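Local coordinates for CRISPR-associated endonuclease Cas12b (Alicyclobacillus acidoterrestris, PDB 5U31), which serves as an RNA-guided DNA endonuclease of CRISPR adaptive immunity, recognising a protospacer adjacent motif on target DNA and cleaving with its RuvC domain, at residues E95-L106 with R175-F186; M200-L208 with L425-E434. The protein carries 3 engineered substitutions. All coordinates share one frame; numbering follows the deposited sequence.

In the fold
The centres of both contacts lie far out, about 44 and 45 Å from the centre of the chain and on the same side of it; they are about 35 Å from each other. They share no segment, but both begin in REC1, which contact 1 never leaves: it pairs helices 93-107 and 176-185. Contact 2 joins two domains, running the REC1 loop 200-208 along a WED-II hairpin. Each is only partly buried. Six of the twelve touching residues in contact 1 are buried, against three of ten in contact 2, and the chemistry follows: aliphatic interdigitation plus one CH-pi contact in the first, three hydrogen bonds beside a small apolar cluster in the second.

Contact 1. Residues E95-L106 with R175-F186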
loop_
_atom_site.group_PDB
_atom_site.type_symbol
_atom_site.label_atom_id
_atom_site.label_comp_id
_atom_site.label_asym_id
_atom_site.label_seq_id
_atom_site.Cartn_x
_atom_site.Cartn_y
_atom_site.Cartn_z
ATOM N N GLU A 95 -7.638 7.674 47.492
ATOM C CA GLU A 95 -8.575 6.561 47.378
ATOM C C GLU A 95 -9.434 6.696 46.127
ATOM O O GLU A 95 -9.585 5.741 45.357
ATOM C CB GLU A 95 -9.452 6.477 48.626
ATOM C CG GLU A 95 -8.693 6.093 49.874
ATOM C CD GLU A 95 -9.587 5.980 51.090
ATOM O OE1 GLU A 95 -9.545 4.925 51.754
ATOM O OE2 GLU A 95 -10.334 6.942 51.378
ATOM N N LEU A 96 -9.989 7.889 45.900
ATOM C CA LEU A 96 -10.846 8.106 44.739
ATOM C C LEU A 96 -10.068 7.975 43.435
ATOM O O LEU A 96 -10.587 7.439 42.449
ATOM C CB LEU A 96 -11.508 9.479 44.826
ATOM C CG LEU A 96 -12.919 9.568 45.395
ATOM C CD1 LEU A 96 -13.071 8.720 46.637
ATOM C CD2 LEU A 96 -13.224 11.015 45.694
ATOM N N LEU A 97 -8.827 8.466 43.405
ATOM C CA LEU A 97 -8.015 8.330 42.200
ATOM C C LEU A 97 -7.704 6.867 41.901
ATOM O O LEU A 97 -7.749 6.440 40.741
ATOM C CB LEU A 97 -6.723 9.134 42.340
ATOM C CG LEU A 97 -6.855 10.656 42.320
ATOM C CD1 LEU A 97 -5.491 11.291 42.310
ATOM C CD2 LEU A 97 -7.650 11.108 41.122
ATOM N N GLN A 98 -7.390 6.081 42.935
ATOM C CA GLN A 98 -7.118 4.663 42.723
ATOM C C GLN A 98 -8.364 3.920 42.263
ATOM O O GLN A 98 -8.284 3.051 41.389
ATOM C CB GLN A 98 -6.555 4.038 43.998
ATOM C CG GLN A 98 -5.142 4.487 44.314
ATOM C CD GLN A 98 -4.538 3.734 45.480
ATOM O OE1 GLN A 98 -5.054 2.696 45.899
ATOM N NE2 GLN A 98 -3.437 4.253 46.014
ATOM N N LEU A 99 -9.525 4.246 42.839
ATOM C CA LEU A 99 -10.771 3.630 42.396
ATOM C C LEU A 99 -11.039 3.940 40.930
ATOM O O LEU A 99 -11.346 3.043 40.138
ATOM C CB LEU A 99 -11.935 4.115 43.259
ATOM C CG LEU A 99 -12.960 3.082 43.739
ATOM C CD1 LEU A 99 -14.329 3.730 43.909
ATOM C CD2 LEU A 99 -13.036 1.878 42.813
ATOM N N ALA A 100 -10.932 5.217 40.553
ATOM C CA ALA A 100 -11.197 5.601 39.173
ATOM C C ALA A 100 -10.265 4.881 38.219
ATOM O O ALA A 100 -10.693 4.407 37.160
ATOM C CB ALA A 100 -11.056 7.109 39.011
ATOM N N ARG A 101 -8.985 4.779 38.579
ATOM C CA ARG A 101 -8.040 4.083 37.718
ATOM C C ARG A 101 -8.370 2.599 37.628
ATOM O O ARG A 101 -8.267 2.005 36.549
ATOM C CB ARG A 101 -6.618 4.296 38.221
ATOM C CG ARG A 101 -5.586 3.511 37.459
ATOM C CD ARG A 101 -5.329 4.099 36.091
ATOM N NE ARG A 101 -4.492 3.207 35.298
ATOM C CZ ARG A 101 -4.057 3.477 34.075
ATOM N NH1 ARG A 101 -4.376 4.626 33.496
ATOM N NH2 ARG A 101 -3.303 2.598 33.432
ATOM N N GLN A 102 -8.776 1.984 38.743
ATOM C CA GLN A 102 -9.229 0.597 38.694
ATOM C C GLN A 102 -10.376 0.443 37.711
ATOM O O GLN A 102 -10.372 -0.458 36.864
ATOM C CB GLN A 102 -9.679 0.125 40.072
ATOM C CG GLN A 102 -8.581 -0.137 41.061
ATOM C CD GLN A 102 -9.132 -0.646 42.371
ATOM O OE1 GLN A 102 -9.820 -1.669 42.410
ATOM N NE2 GLN A 102 -8.854 0.074 43.450
ATOM N N LEU A 103 -11.381 1.312 37.831
ATOM C CA LEU A 103 -12.496 1.302 36.893
ATOM C C LEU A 103 -12.008 1.430 35.459
ATOM O O LEU A 103 -12.462 0.697 34.572
ATOM C CB LEU A 103 -13.466 2.432 37.229
ATOM C CG LEU A 103 -14.706 2.533 36.346
ATOM C CD1 LEU A 103 -15.583 1.315 36.529
ATOM C CD2 LEU A 103 -15.471 3.791 36.670
ATOM N N TYR A 104 -11.076 2.352 35.212
ATOM C CA TYR A 104 -10.604 2.569 33.851
ATOM C C TYR A 104 -9.976 1.310 33.276
ATOM O O TYR A 104 -10.188 0.982 32.104
ATOM C CB TYR A 104 -9.608 3.720 33.811
ATOM C CG TYR A 104 -9.040 3.927 32.433
ATOM C CD1 TYR A 104 -9.811 4.497 31.429
ATOM C CD2 TYR A 104 -7.742 3.541 32.128
ATOM C CE1 TYR A 104 -9.304 4.682 30.162
ATOM C CE2 TYR A 104 -7.229 3.724 30.860
ATOM C CZ TYR A 104 -8.015 4.294 29.882
ATOM O OH TYR A 104 -7.513 4.482 28.618
ATOM N N GLU A 105 -9.203 0.587 34.086
ATOM C CA GLU A 105 -8.573 -0.632 33.600
ATOM C C GLU A 105 -9.583 -1.753 33.381
ATOM O O GLU A 105 -9.272 -2.719 32.677
ATOM C CB GLU A 105 -7.474 -1.064 34.567
ATOM C CG GLU A 105 -6.378 -0.020 34.725
ATOM C CD GLU A 105 -5.354 -0.383 35.788
ATOM O OE1 GLU A 105 -5.497 -1.455 36.415
ATOM O OE2 GLU A 105 -4.402 0.402 35.995
ATOM N N LEU A 106 -10.782 -1.647 33.962
ATOM C CA LEU A 106 -11.850 -2.588 33.638
ATOM C C LEU A 106 -12.572 -2.195 32.356
ATOM O O LEU A 106 -13.010 -3.070 31.600
ATOM C CB LEU A 106 -12.861 -2.676 34.786
ATOM C CG LEU A 106 -12.397 -3.222 36.136
ATOM C CD1 LEU A 106 -13.536 -3.208 37.129
ATOM C CD2 LEU A 106 -11.848 -4.617 35.988
ATOM N N ARG A 175 -13.078 -8.178 39.517
ATOM C CA ARG A 175 -13.153 -7.079 40.470
ATOM C C ARG A 175 -14.266 -6.089 40.146
ATOM O O ARG A 175 -14.340 -5.034 40.784
ATOM C CB ARG A 175 -11.810 -6.344 40.533
ATOM C CG ARG A 175 -10.630 -7.196 40.982
ATOM C CD ARG A 175 -10.830 -7.736 42.388
ATOM N NE ARG A 175 -11.503 -9.032 42.385
ATOM C CZ ARG A 175 -12.364 -9.427 43.318
ATOM N NH1 ARG A 175 -12.669 -8.621 44.326
ATOM N NH2 ARG A 175 -12.933 -10.623 43.238
ATOM N N THR A 176 -15.123 -6.398 39.171
ATOM C CA THR A 176 -16.214 -5.489 38.829
ATOM C C THR A 176 -17.113 -5.224 40.032
ATOM O O THR A 176 -17.412 -4.069 40.357
ATOM C CB THR A 176 -17.042 -6.061 37.681
ATOM O OG1 THR A 176 -16.185 -6.371 36.577
ATOM C CG2 THR A 176 -18.083 -5.052 37.243
ATOM N N ALA A 177 -17.553 -6.290 40.704
ATOM C CA ALA A 177 -18.500 -6.133 41.801
ATOM C C ALA A 177 -17.901 -5.320 42.937
ATOM O O ALA A 177 -18.604 -4.534 43.583
ATOM C CB ALA A 177 -18.953 -7.502 42.301
ATOM N N ASP A 178 -16.603 -5.486 43.196
ATOM C CA ASP A 178 -15.986 -4.737 44.286
ATOM C C ASP A 178 -15.805 -3.270 43.917
ATOM O O ASP A 178 -16.079 -2.383 44.734
ATOM C CB ASP A 178 -14.651 -5.370 44.677
ATOM C CG ASP A 178 -14.821 -6.721 45.347
ATOM O OD1 ASP A 178 -14.852 -7.746 44.631
ATOM O OD2 ASP A 178 -14.927 -6.761 46.591
ATOM N N VAL A 179 -15.355 -2.993 42.692
ATOM C CA VAL A 179 -15.229 -1.605 42.254
ATOM C C VAL A 179 -16.583 -0.912 42.288
ATOM O O VAL A 179 -16.702 0.224 42.764
ATOM C CB VAL A 179 -14.595 -1.533 40.853
ATOM C CG1 VAL A 179 -14.778 -0.143 40.272
ATOM C CG2 VAL A 179 -13.121 -1.887 40.923
ATOM N N LEU A 180 -17.624 -1.586 41.795
ATOM C CA LEU A 180 -18.961 -1.000 41.822
ATOM C C LEU A 180 -19.399 -0.703 43.248
ATOM O O LEU A 180 -19.888 0.395 43.543
ATOM C CB LEU A 180 -19.958 -1.932 41.141
ATOM C CG LEU A 180 -19.831 -2.028 39.624
ATOM C CD1 LEU A 180 -20.868 -2.987 39.076
ATOM C CD2 LEU A 180 -19.977 -0.647 39.007
ATOM N N ARG A 181 -19.228 -1.669 44.151
ATOM C CA ARG A 181 -19.623 -1.444 45.535
ATOM C C ARG A 181 -18.779 -0.352 46.178
ATOM O O ARG A 181 -19.283 0.428 46.991
ATOM C CB ARG A 181 -19.534 -2.743 46.331
ATOM C CG ARG A 181 -20.694 -3.687 46.082
ATOM C CD ARG A 181 -20.689 -4.831 47.081
ATOM N NE ARG A 181 -20.276 -6.097 46.480
ATOM C CZ ARG A 181 -21.119 -7.047 46.091
ATOM N NH1 ARG A 181 -20.655 -8.170 45.557
ATOM N NH2 ARG A 181 -22.428 -6.878 46.239
ATOM N N ALA A 182 -17.495 -0.272 45.822
ATOM C CA ALA A 182 -16.667 0.821 46.320
ATOM C C ALA A 182 -17.191 2.163 45.825
ATOM O O ALA A 182 -17.362 3.103 46.611
ATOM C CB ALA A 182 -15.212 0.621 45.900
ATOM N N LEU A 183 -17.451 2.270 44.517
ATOM C CA LEU A 183 -18.066 3.483 43.982
ATOM C C LEU A 183 -19.338 3.835 44.741
ATOM O O LEU A 183 -19.559 5.000 45.092
ATOM C CB LEU A 183 -18.359 3.316 42.488
ATOM C CG LEU A 183 -17.159 3.381 41.536
ATOM C CD1 LEU A 183 -17.500 2.821 40.169
ATOM C CD2 LEU A 183 -16.678 4.804 41.396
ATOM N N ALA A 184 -20.175 2.837 45.028
ATOM C CA ALA A 184 -21.422 3.102 45.736
ATOM C C ALA A 184 -21.164 3.682 47.120
ATOM O O ALA A 184 -21.807 4.661 47.518
ATOM C CB ALA A 184 -22.250 1.823 45.832
ATOM N N ASP A 185 -20.211 3.109 47.863
ATOM C CA ASP A 185 -19.931 3.582 49.217
ATOM C C ASP A 185 -19.383 4.999 49.224
ATOM O O ASP A 185 -19.491 5.691 50.242
ATOM C CB ASP A 185 -18.946 2.644 49.915
ATOM C CG ASP A 185 -19.444 1.213 49.973
ATOM O OD1 ASP A 185 -20.678 1.015 49.999
ATOM O OD2 ASP A 185 -18.606 0.287 49.991
ATOM N N PHE A 186 -18.794 5.440 48.118
ATOM C CA PHE A 186 -18.259 6.784 47.999
ATOM C C PHE A 186 -19.256 7.756 47.380
ATOM O O PHE A 186 -18.861 8.839 46.935
ATOM C CB PHE A 186 -16.967 6.758 47.182
ATOM C CG PHE A 186 -15.800 6.174 47.912
ATOM C CD1 PHE A 186 -15.649 6.364 49.278
ATOM C CD2 PHE A 186 -14.842 5.440 47.232
ATOM C CE1 PHE A 186 -14.558 5.832 49.952
ATOM C CE2 PHE A 186 -13.752 4.905 47.900
ATOM C CZ PHE A 186 -13.611 5.102 49.260
#
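Thr176 OG1, beside which Leu106 CD1 packs at 4.2 Å, is gripped by Lys124 NZ through a hydrogen bond and by Asp174 OD2 through a weak one. From here the two helical segments, both in the REC1 (Helical-1) domain, run roughly antiparallel; their axes come within 10.2 Å at closest approach, with a signed crossing angle of -143°. The packing is knobs-into-holes at Val179, which sits among Leu99, Gln102, Leu103 and Leu106. Its branches divide the work: with CG1 anti to the backbone N (chi1 166°), that methyl lies 3.7 Å from Leu99 CD2, while CG2 meets Leu106 CD1 tip to tip at 4.0 Å and also touches the amide oxygen of Gln102. The other methyl of Leu99, CD1, lies 3.6 Å from Leu183 CD2 and at the same time abuts the edge of the Phe186 ring, in its plane. Leu96 CD1 instead sits over a ring face, 4.0 Å from the centroid and 20° off the normal, which is CH-pi geometry. Around the pair, helix 118-130 contributes Phe125 against Leu106 and Thr176, helix 17-45 sets Leu44 against Ala100 and Leu103, and Arg78 of helix 66-83 touches Leu96.

Contact 2. Residues M200-L208 with L425-E434; sequences MSSVEWKPL and LKVENGVARE
Glu434 OE2, a side-chain oxygen, accepts a hydrogen bond from the backbone Lys206 N at 2.7 Å where the REC1 loop 200-208 runs beside a WED-II beta hairpin. The hairpin pairs strands 424-428 and 431-435 through a type I' turn from Glu428 to Val431, and the loop adds a single parallel bridge to its second strand. The evidence is the bonding pattern: Glu204 N donates to Ala432 O at 2.8 Å, and Glu434 N donates to Glu204 O at 3.2 Å, so Glu204 faces Arg433. OE2 takes, on its anti side, the donor that a continued parallel ladder would give to the backbone O of Glu434. An extended chain with CG anti to the backbone N (chi1 -178°) carries the carboxylate there. It also lies at the edge of the Trp205 indole, the two planes 87° apart, while its other oxygen, OE1, is hydrogen-bonded to Trp217 NE1.

Val203, Trp205, Leu425 and Ala432 form a small apolar cluster beside the bridge. Val203 CG1 meets Leu425 CD2 tip to tip at 3.7 Å, and Val203 CG2 lies 3.6 Å from Ala432 CB. The same CG1 sits over the centre of one face of Trp205, whose CZ3 approaches Leu425 CD2 obliquely at 3.8 Å. Glu204 is the centre of an inverse gamma turn, closed by a weak bond from Trp205 N to Val203 O. A hydrogen bond from Trp205 NE1 to Ser201 OG, 3.2 Å long, limits the rotation of the indole, the oxygen lying in the ring plane.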
loop_
_atom_site.group_PDB
_atom_site.type_symbol
_atom_site.label_atom_id
_atom_site.label_comp_id
_atom_site.label_asym_id
_atom_site.label_seq_id
_atom_site.Cartn_x
_atom_site.Cartn_y
_atom_site.Cartn_z
HETATM N N MSE A 200 -27.195 18.168 28.516
HETATM C CA MSE A 200 -26.351 18.304 27.330
HETATM C C MSE A 200 -27.118 18.287 26.017
HETATM O O MSE A 200 -26.693 18.904 25.039
HETATM C CB MSE A 200 -25.309 17.192 27.305
HETATM C CG MSE A 200 -23.979 17.572 27.906
HETATM SE SE MSE A 200 -22.926 15.989 28.305
HETATM C CE MSE A 200 -23.496 15.702 30.145
ATOM N N SER A 201 -28.234 17.564 25.984
ATOM C CA SER A 201 -29.026 17.409 24.773
ATOM C C SER A 201 -30.324 18.189 24.896
ATOM O O SER A 201 -30.976 18.175 25.946
ATOM C CB SER A 201 -29.331 15.935 24.486
ATOM O OG SER A 201 -30.269 15.408 25.403
ATOM N N SER A 202 -30.691 18.870 23.815
ATOM C CA SER A 202 -31.923 19.637 23.748
ATOM C C SER A 202 -33.028 18.889 23.009
ATOM O O SER A 202 -34.099 19.456 22.772
ATOM C CB SER A 202 -31.655 20.989 23.084
ATOM O OG SER A 202 -30.986 20.816 21.846
ATOM N N VAL A 203 -32.792 17.635 22.643
ATOM C CA VAL A 203 -33.775 16.847 21.911
ATOM C C VAL A 203 -34.860 16.382 22.872
ATOM O O VAL A 203 -34.565 15.871 23.958
ATOM C CB VAL A 203 -33.100 15.654 21.214
ATOM C CG1 VAL A 203 -34.122 14.834 20.458
ATOM C CG2 VAL A 203 -32.001 16.134 20.274
ATOM N N GLU A 204 -36.122 16.563 22.478
ATOM C CA GLU A 204 -37.256 16.076 23.265
ATOM C C GLU A 204 -37.424 14.585 22.991
ATOM O O GLU A 204 -38.210 14.154 22.144
ATOM C CB GLU A 204 -38.522 16.854 22.936
ATOM C CG GLU A 204 -38.427 18.332 23.244
ATOM C CD GLU A 204 -39.682 19.087 22.861
ATOM O OE1 GLU A 204 -40.635 18.449 22.362
ATOM O OE2 GLU A 204 -39.713 20.320 23.061
ATOM N N TRP A 205 -36.657 13.784 23.722
ATOM C CA TRP A 205 -36.708 12.347 23.532
ATOM C C TRP A 205 -38.038 11.792 24.033
ATOM O O TRP A 205 -38.741 12.413 24.836
ATOM C CB TRP A 205 -35.553 11.660 24.264
ATOM C CG TRP A 205 -34.178 12.171 23.919
ATOM C CD1 TRP A 205 -33.438 13.077 24.621
ATOM C CD2 TRP A 205 -33.377 11.786 22.796
ATOM N NE1 TRP A 205 -32.228 13.284 24.004
ATOM C CE2 TRP A 205 -32.167 12.504 22.879
ATOM C CE3 TRP A 205 -33.569 10.910 21.725
ATOM C CZ2 TRP A 205 -31.154 12.372 21.932
ATOM C CZ3 TRP A 205 -32.562 10.777 20.789
ATOM C CH2 TRP A 205 -31.369 11.504 20.899
ATOM N N LYS A 206 -38.387 10.610 23.534
ATOM C CA LYS A 206 -39.530 9.891 24.072
ATOM C C LYS A 206 -39.345 9.704 25.577
ATOM O O LYS A 206 -38.230 9.417 26.033
ATOM C CB LYS A 206 -39.682 8.536 23.374
ATOM C CG LYS A 206 -40.738 7.614 23.974
ATOM C CD LYS A 206 -40.634 6.196 23.422
ATOM C CE LYS A 206 -41.635 5.265 24.097
ATOM N NZ LYS A 206 -41.468 3.847 23.668
ATOM N N PRO A 207 -40.394 9.892 26.378
ATOM C CA PRO A 207 -40.238 9.786 27.833
ATOM C C PRO A 207 -39.758 8.406 28.250
ATOM O O PRO A 207 -40.076 7.395 27.621
ATOM C CB PRO A 207 -41.646 10.068 28.364
ATOM C CG PRO A 207 -42.302 10.853 27.287
ATOM C CD PRO A 207 -41.755 10.306 26.004
ATOM N N LEU A 208 -38.985 8.374 29.329
ATOM C CA LEU A 208 -38.443 7.117 29.820
ATOM C C LEU A 208 -39.548 6.257 30.430
ATOM O O LEU A 208 -40.412 6.753 31.156
ATOM C CB LEU A 208 -37.344 7.389 30.847
ATOM C CG LEU A 208 -36.074 8.078 30.333
ATOM C CD1 LEU A 208 -35.147 8.450 31.477
ATOM C CD2 LEU A 208 -35.344 7.195 29.341
ATOM N N LEU A 425 -35.009 10.966 14.578
ATOM C CA LEU A 425 -35.227 12.316 15.063
ATOM C C LEU A 425 -35.915 13.132 13.984
ATOM O O LEU A 425 -35.595 13.011 12.798
ATOM C CB LEU A 425 -33.916 12.983 15.463
ATOM C CG LEU A 425 -33.277 12.431 16.731
ATOM C CD1 LEU A 425 -32.162 13.353 17.170
ATOM C CD2 LEU A 425 -34.324 12.290 17.818
ATOM N N LYS A 426 -36.864 13.955 14.404
ATOM C CA LYS A 426 -37.582 14.843 13.509
ATOM C C LYS A 426 -37.480 16.252 14.066
ATOM O O LYS A 426 -37.567 16.448 15.281
ATOM C CB LYS A 426 -39.037 14.408 13.371
ATOM C CG LYS A 426 -39.756 15.005 12.193
ATOM C CD LYS A 426 -40.476 13.924 11.405
ATOM C CE LYS A 426 -41.870 13.642 11.940
ATOM N NZ LYS A 426 -42.513 12.549 11.154
ATOM N N VAL A 427 -37.271 17.230 13.189
ATOM C CA VAL A 427 -37.056 18.613 13.603
ATOM C C VAL A 427 -38.082 19.488 12.901
ATOM O O VAL A 427 -38.143 19.514 11.665
ATOM C CB VAL A 427 -35.628 19.087 13.299
ATOM C CG1 VAL A 427 -35.468 20.547 13.669
ATOM C CG2 VAL A 427 -34.621 18.236 14.064
ATOM N N GLU A 428 -38.884 20.206 13.688
ATOM C CA GLU A 428 -39.940 21.070 13.172
ATOM C C GLU A 428 -39.867 22.403 13.898
ATOM O O GLU A 428 -40.093 22.460 15.112
ATOM C CB GLU A 428 -41.325 20.441 13.365
ATOM C CG GLU A 428 -41.388 18.932 13.154
ATOM C CD GLU A 428 -42.461 18.275 14.009
ATOM O OE1 GLU A 428 -43.446 18.964 14.358
ATOM O OE2 GLU A 428 -42.313 17.079 14.345
ATOM N N ASN A 429 -39.561 23.470 13.161
ATOM C CA ASN A 429 -39.461 24.816 13.728
ATOM C C ASN A 429 -38.435 24.869 14.858
ATOM O O ASN A 429 -38.652 25.514 15.886
ATOM C CB ASN A 429 -40.822 25.323 14.213
ATOM C CG ASN A 429 -41.666 25.890 13.091
ATOM O OD1 ASN A 429 -41.405 26.988 12.599
ATOM N ND2 ASN A 429 -42.696 25.151 12.693
ATOM N N GLY A 430 -37.320 24.165 14.677
ATOM C CA GLY A 430 -36.191 24.282 15.571
ATOM C C GLY A 430 -36.164 23.341 16.760
ATOM O O GLY A 430 -35.144 23.299 17.461
ATOM N N VAL A 431 -37.235 22.588 17.026
ATOM C CA VAL A 431 -37.262 21.651 18.147
ATOM C C VAL A 431 -37.078 20.233 17.626
ATOM O O VAL A 431 -37.818 19.776 16.745
ATOM C CB VAL A 431 -38.554 21.774 18.976
ATOM C CG1 VAL A 431 -38.586 23.098 19.696
ATOM C CG2 VAL A 431 -39.788 21.613 18.112
ATOM N N ALA A 432 -36.087 19.537 18.173
ATOM C CA ALA A 432 -35.820 18.152 17.826
ATOM C C ALA A 432 -36.702 17.241 18.668
ATOM O O ALA A 432 -36.735 17.359 19.897
ATOM C CB ALA A 432 -34.344 17.819 18.049
ATOM N N ARG A 433 -37.408 16.333 18.005
ATOM C CA ARG A 433 -38.362 15.444 18.651
ATOM C C ARG A 433 -38.102 14.024 18.167
ATOM O O ARG A 433 -37.945 13.798 16.963
ATOM C CB ARG A 433 -39.803 15.903 18.345
ATOM C CG ARG A 433 -40.883 14.820 18.340
ATOM C CD ARG A 433 -42.096 15.222 17.476
ATOM N NE ARG A 433 -42.954 14.075 17.160
ATOM C CZ ARG A 433 -43.722 13.982 16.073
ATOM N NH1 ARG A 433 -44.464 12.895 15.865
ATOM N NH2 ARG A 433 -43.740 14.969 15.183
ATOM N N GLU A 434 -38.021 13.079 19.104
ATOM C CA GLU A 434 -37.822 11.678 18.748
ATOM C C GLU A 434 -39.125 11.089 18.221
ATOM O O GLU A 434 -40.198 11.315 18.788
ATOM C CB GLU A 434 -37.323 10.883 19.959
ATOM C CG GLU A 434 -37.039 9.402 19.692
ATOM C CD GLU A 434 -36.502 8.675 20.916
ATOM O OE1 GLU A 434 -35.926 7.577 20.759
ATOM O OE2 GLU A 434 -36.653 9.202 22.039
#